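Local coordinates for protein muramidase (Sodiomyces alcalophilus, PDB 6ZM8) that probably hydrolyses the glycosidic bonds of bacterial cell-wall peptidoglycan as a fungal lysozyme of glycoside hydrolase family 25, at residues A[18-28]-A[178-187]. Sequence-based numbering, arbitrary orientation.
Sequences RAYANGDRFVY and FWQYNDKYPQ
F178 slips its CE1 corner over one face of the F26 ring, with F26 CE1 and F178 CE1 3.5 Å apart. This is the interior of the TIM-barrel-like fold of family 25, where strand 26-33 faces strand 178-182 although the two are not paired in the sheet. The phenyl planes of F26 and F178 are tilted 49° to each other. Y28 finishes the aromatic cluster edge-to-face: its CE2 points at the face of F178, 3.8 Å from F178 CE2. The Y28 hydroxyl is anchored to the carbonyl of P91, and W158 stacks on the Y28 ring.

The second half of the contact lies at the end of helix 16-22, which G23 closes in a Schellman motif. Y185, its CG anti to the backbone N (chi1 -172°), reaches back to this turn and gives a hydrogen bond from OH to D24 OD2 at 2.6 Å; the same OH sits against A19 CB. N22 ND2 donates to D24 OD2 as well, at 2.9 Å and nearly straight (172°), but from the opposite face of the carboxylate, so one buried oxygen is held from both sides. Without the carboxylate, as with an alanine here, the Y185 hydroxyl and the N22 amide would probably lose their shared acceptor, and the end of the tyrosine would be less firmly fixed. F5 of strand 2-7 stacks on the Y185 ring.

Farther out, the R18 and Q187 side chains slide past each other in opposite directions, with guanidinium and amide planes stacked almost parallel. Q187 OE1 is taken by the backbone N of D15, just ahead of the helix, while Q187 CG rests over the centre of the guanidinium, 3.6 Å from R18 CZ.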
loop_
_atom_site.group_PDB
_atom_site.type_symbol
_atom_site.label_atom_id
_atom_site.label_comp_id
_atom_site.label_asym_id
_atom_site.label_seq_id
_atom_site.Cartn_x
_atom_site.Cartn_y
_atom_site.Cartn_z
ATOM N N ARG A 18 8.351 12.655 16.774
ATOM C CA ARG A 18 9.412 13.230 15.953
ATOM C C ARG A 18 8.994 13.282 14.473
ATOM O O ARG A 18 9.243 14.263 13.770
ATOM C CB ARG A 18 10.710 12.430 16.126
ATOM C CG ARG A 18 11.841 12.807 15.182
ATOM C CD ARG A 18 13.071 11.921 15.416
ATOM N NE ARG A 18 13.973 12.000 14.256
ATOM C CZ ARG A 18 15.089 11.304 14.081
ATOM N NH1 ARG A 18 15.780 11.443 12.954
ATOM N NH2 ARG A 18 15.461 10.437 15.010
ATOM N N ALA A 19 8.356 12.205 13.993
ATOM C CA ALA A 19 7.896 12.189 12.604
ATOM C C ALA A 19 6.872 13.295 12.360
ATOM O O ALA A 19 6.915 13.966 11.309
ATOM C CB ALA A 19 7.341 10.831 12.269
ATOM N N TYR A 20 5.938 13.491 13.291
ATOM C CA TYR A 20 4.944 14.549 13.087
ATOM C C TYR A 20 5.662 15.919 13.079
ATOM O O TYR A 20 5.332 16.806 12.255
ATOM C CB TYR A 20 3.872 14.479 14.192
ATOM C CG TYR A 20 2.666 15.331 13.860
ATOM C CD1 TYR A 20 2.620 16.670 14.197
ATOM C CD2 TYR A 20 1.593 14.778 13.220
ATOM C CE1 TYR A 20 1.560 17.456 13.852
ATOM C CE2 TYR A 20 0.497 15.550 12.896
ATOM C CZ TYR A 20 0.484 16.893 13.198
ATOM O OH TYR A 20 -0.586 17.683 12.871
ATOM N N ALA A 21 6.642 16.115 13.968
ATOM C CA ALA A 21 7.399 17.363 14.005
ATOM C C ALA A 21 8.171 17.592 12.695
ATOM O O ALA A 21 8.381 18.737 12.294
ATOM C CB ALA A 21 8.314 17.372 15.216
ATOM N N ASN A 22 8.600 16.517 12.051
ATOM C CA ASN A 22 9.266 16.598 10.753
ATOM C C ASN A 22 8.325 17.094 9.656
ATOM O O ASN A 22 8.779 17.490 8.586
ATOM C CB ASN A 22 9.795 15.202 10.387
ATOM C CG ASN A 22 10.728 15.194 9.196
ATOM O OD1 ASN A 22 11.678 15.986 9.130
ATOM N ND2 ASN A 22 10.516 14.266 8.267
ATOM N N GLY A 23 7.027 17.010 9.893
ATOM C CA GLY A 23 6.028 17.404 8.907
ATOM C C GLY A 23 5.322 16.251 8.255
ATOM O O GLY A 23 4.438 16.483 7.401
ATOM N N ASP A 24 5.688 15.009 8.591
ATOM C CA ASP A 24 4.982 13.866 8.035
ATOM C C ASP A 24 3.556 13.808 8.612
ATOM O O ASP A 24 3.338 14.104 9.774
ATOM C CB ASP A 24 5.750 12.588 8.358
ATOM C CG ASP A 24 7.120 12.644 7.674
ATOM O OD1 ASP A 24 7.130 12.663 6.434
ATOM O OD2 ASP A 24 8.138 12.667 8.409
ATOM N N ARG A 25 2.612 13.372 7.753
ATOM C CA ARG A 25 1.212 13.369 8.151
ATOM C C ARG A 25 0.512 12.027 7.950
ATOM O O ARG A 25 -0.582 11.831 8.487
ATOM C CB ARG A 25 0.433 14.485 7.444
ATOM C CG ARG A 25 0.912 15.886 7.841
ATOM C CD ARG A 25 0.480 16.252 9.259
ATOM N NE ARG A 25 0.952 17.577 9.676
ATOM C CZ ARG A 25 2.073 17.819 10.331
ATOM N NH1 ARG A 25 2.947 16.855 10.584
ATOM N NH2 ARG A 25 2.318 19.059 10.730
ATOM N N PHE A 26 1.118 11.129 7.174
ATOM C CA PHE A 26 0.533 9.802 6.995
ATOM C C PHE A 26 1.659 8.770 7.011
ATOM O O PHE A 26 2.813 9.069 6.723
ATOM C CB PHE A 26 -0.303 9.707 5.704
ATOM C CG PHE A 26 0.516 9.819 4.440
ATOM C CD1 PHE A 26 1.065 8.682 3.846
ATOM C CD2 PHE A 26 0.792 11.076 3.877
ATOM C CE1 PHE A 26 1.873 8.797 2.721
ATOM C CE2 PHE A 26 1.599 11.182 2.763
ATOM C CZ PHE A 26 2.132 10.059 2.180
ATOM N N VAL A 27 1.242 7.540 7.316
ATOM C CA VAL A 27 2.181 6.413 7.339
ATOM C C VAL A 27 1.417 5.156 6.909
ATOM O O VAL A 27 0.300 4.928 7.343
ATOM C CB VAL A 27 2.850 6.277 8.715
ATOM C CG1 VAL A 27 1.843 5.993 9.825
ATOM C CG2 VAL A 27 3.965 5.219 8.697
ATOM N N TYR A 28 2.091 4.342 6.095
ATOM C CA TYR A 28 1.660 2.973 5.795
ATOM C C TYR A 28 2.573 1.996 6.524
ATOM O O TYR A 28 3.785 2.181 6.587
ATOM C CB TYR A 28 1.667 2.680 4.280
ATOM C CG TYR A 28 0.344 2.909 3.596
ATOM C CD1 TYR A 28 -0.707 2.033 3.807
ATOM C CD2 TYR A 28 0.142 3.978 2.732
ATOM C CE1 TYR A 28 -1.942 2.200 3.176
ATOM C CE2 TYR A 28 -1.089 4.158 2.083
ATOM C CZ TYR A 28 -2.127 3.265 2.316
ATOM O OH TYR A 28 -3.316 3.503 1.673
ATOM N N PHE A 178 -0.125 8.169 -4.198
ATOM C CA PHE A 178 1.105 8.234 -3.414
ATOM C C PHE A 178 2.280 7.908 -4.353
ATOM O O PHE A 178 2.141 7.091 -5.260
ATOM C CB PHE A 178 1.089 7.209 -2.266
ATOM C CG PHE A 178 -0.032 7.421 -1.272
ATOM C CD1 PHE A 178 0.070 8.398 -0.291
ATOM C CD2 PHE A 178 -1.172 6.622 -1.318
ATOM C CE1 PHE A 178 -0.939 8.550 0.653
ATOM C CE2 PHE A 178 -2.181 6.787 -0.389
ATOM C CZ PHE A 178 -2.059 7.750 0.608
ATOM N N TRP A 179 3.432 8.496 -4.040
ATOM C CA TRP A 179 4.685 8.226 -4.756
ATOM C C TRP A 179 5.754 7.945 -3.708
ATOM O O TRP A 179 6.077 8.814 -2.883
ATOM C CB TRP A 179 5.085 9.431 -5.621
ATOM C CG TRP A 179 6.457 9.342 -6.227
ATOM C CD1 TRP A 179 7.239 8.253 -6.482
ATOM C CD2 TRP A 179 7.232 10.498 -6.621
ATOM N NE1 TRP A 179 8.429 8.635 -7.027
ATOM C CE2 TRP A 179 8.472 10.006 -7.100
ATOM C CE3 TRP A 179 7.014 11.877 -6.609
ATOM C CZ2 TRP A 179 9.509 10.848 -7.503
ATOM C CZ3 TRP A 179 8.018 12.711 -7.010
ATOM C CH2 TRP A 179 9.256 12.196 -7.443
ATOM N N GLN A 180 6.269 6.710 -3.719
ATOM C CA GLN A 180 7.393 6.316 -2.870
ATOM C C GLN A 180 8.675 6.701 -3.631
ATOM O O GLN A 180 8.997 6.105 -4.653
ATOM C CB GLN A 180 7.372 4.822 -2.596
ATOM C CG GLN A 180 8.272 4.449 -1.417
ATOM C CD GLN A 180 8.299 2.940 -1.287
ATOM O OE1 GLN A 180 8.862 2.256 -2.168
ATOM N NE2 GLN A 180 7.649 2.403 -0.279
ATOM N N TYR A 181 9.361 7.721 -3.106
ATOM C CA TYR A 181 10.434 8.379 -3.848
ATOM C C TYR A 181 11.828 8.132 -3.255
ATOM O O TYR A 181 12.805 8.472 -3.909
ATOM C CB TYR A 181 10.151 9.876 -4.046
ATOM C CG TYR A 181 10.151 10.681 -2.772
ATOM C CD1 TYR A 181 9.022 10.746 -1.947
ATOM C CD2 TYR A 181 11.273 11.397 -2.386
ATOM C CE1 TYR A 181 9.035 11.487 -0.766
ATOM C CE2 TYR A 181 11.293 12.140 -1.224
ATOM C CZ TYR A 181 10.178 12.166 -0.395
ATOM O OH TYR A 181 10.261 12.877 0.769
ATOM N N ASN A 182 11.919 7.519 -2.070
ATOM C CA ASN A 182 13.203 7.025 -1.594
ATOM C C ASN A 182 12.940 5.937 -0.554
ATOM O O ASN A 182 11.822 5.762 -0.088
ATOM C CB ASN A 182 14.124 8.157 -1.069
ATOM C CG ASN A 182 13.629 8.808 0.197
ATOM O OD1 ASN A 182 13.289 8.132 1.179
ATOM N ND2 ASN A 182 13.612 10.131 0.207
ATOM N N ASP A 183 14.026 5.226 -0.228
ATOM C CA ASP A 183 14.051 4.245 0.853
ATOM C C ASP A 183 14.917 4.723 2.020
ATOM O O ASP A 183 15.576 3.902 2.703
ATOM C CB ASP A 183 14.427 2.864 0.380
ATOM C CG ASP A 183 15.783 2.748 -0.273
ATOM O OD1 ASP A 183 16.509 3.730 -0.338
ATOM O OD2 ASP A 183 16.120 1.622 -0.713
ATOM N N LYS A 184 14.867 6.031 2.269
ATOM C CA LYS A 184 15.769 6.707 3.196
ATOM C C LYS A 184 14.986 7.617 4.140
ATOM O O LYS A 184 15.439 8.717 4.470
ATOM C CB LYS A 184 16.841 7.498 2.444
ATOM C CG LYS A 184 17.721 6.704 1.531
ATOM C CD LYS A 184 18.584 7.606 0.679
ATOM C CE LYS A 184 19.631 6.841 -0.086
ATOM N NZ LYS A 184 20.385 7.729 -0.984
ATOM N N TYR A 185 13.852 7.157 4.651
ATOM C CA TYR A 185 13.194 7.921 5.711
ATOM C C TYR A 185 14.203 8.102 6.841
ATOM O O TYR A 185 14.931 7.153 7.183
ATOM C CB TYR A 185 11.945 7.175 6.204
ATOM C CG TYR A 185 11.140 8.016 7.156
ATOM C CD1 TYR A 185 10.415 9.091 6.654
ATOM C CD2 TYR A 185 11.160 7.817 8.525
ATOM C CE1 TYR A 185 9.784 9.999 7.484
ATOM C CE2 TYR A 185 10.534 8.725 9.386
ATOM C CZ TYR A 185 9.866 9.837 8.856
ATOM O OH TYR A 185 9.304 10.727 9.727
ATOM N N PRO A 186 14.268 9.276 7.505
ATOM C CA PRO A 186 15.398 9.515 8.435
ATOM C C PRO A 186 15.463 8.550 9.601
ATOM O O PRO A 186 16.560 8.280 10.090
ATOM C CB PRO A 186 15.193 10.951 8.898
ATOM C CG PRO A 186 13.794 11.329 8.491
ATOM C CD PRO A 186 13.540 10.523 7.257
ATOM N N GLN A 187 14.325 8.063 10.065
ATOM C CA GLN A 187 14.277 7.098 11.172
ATOM C C GLN A 187 14.273 5.657 10.688
ATOM O O GLN A 187 14.138 4.763 11.532
ATOM C CB GLN A 187 13.041 7.330 12.043
ATOM C CG GLN A 187 13.004 8.717 12.689
ATOM C CD GLN A 187 11.910 8.754 13.715
ATOM O OE1 GLN A 187 11.878 7.926 14.632
ATOM N NE2 GLN A 187 10.959 9.674 13.578
#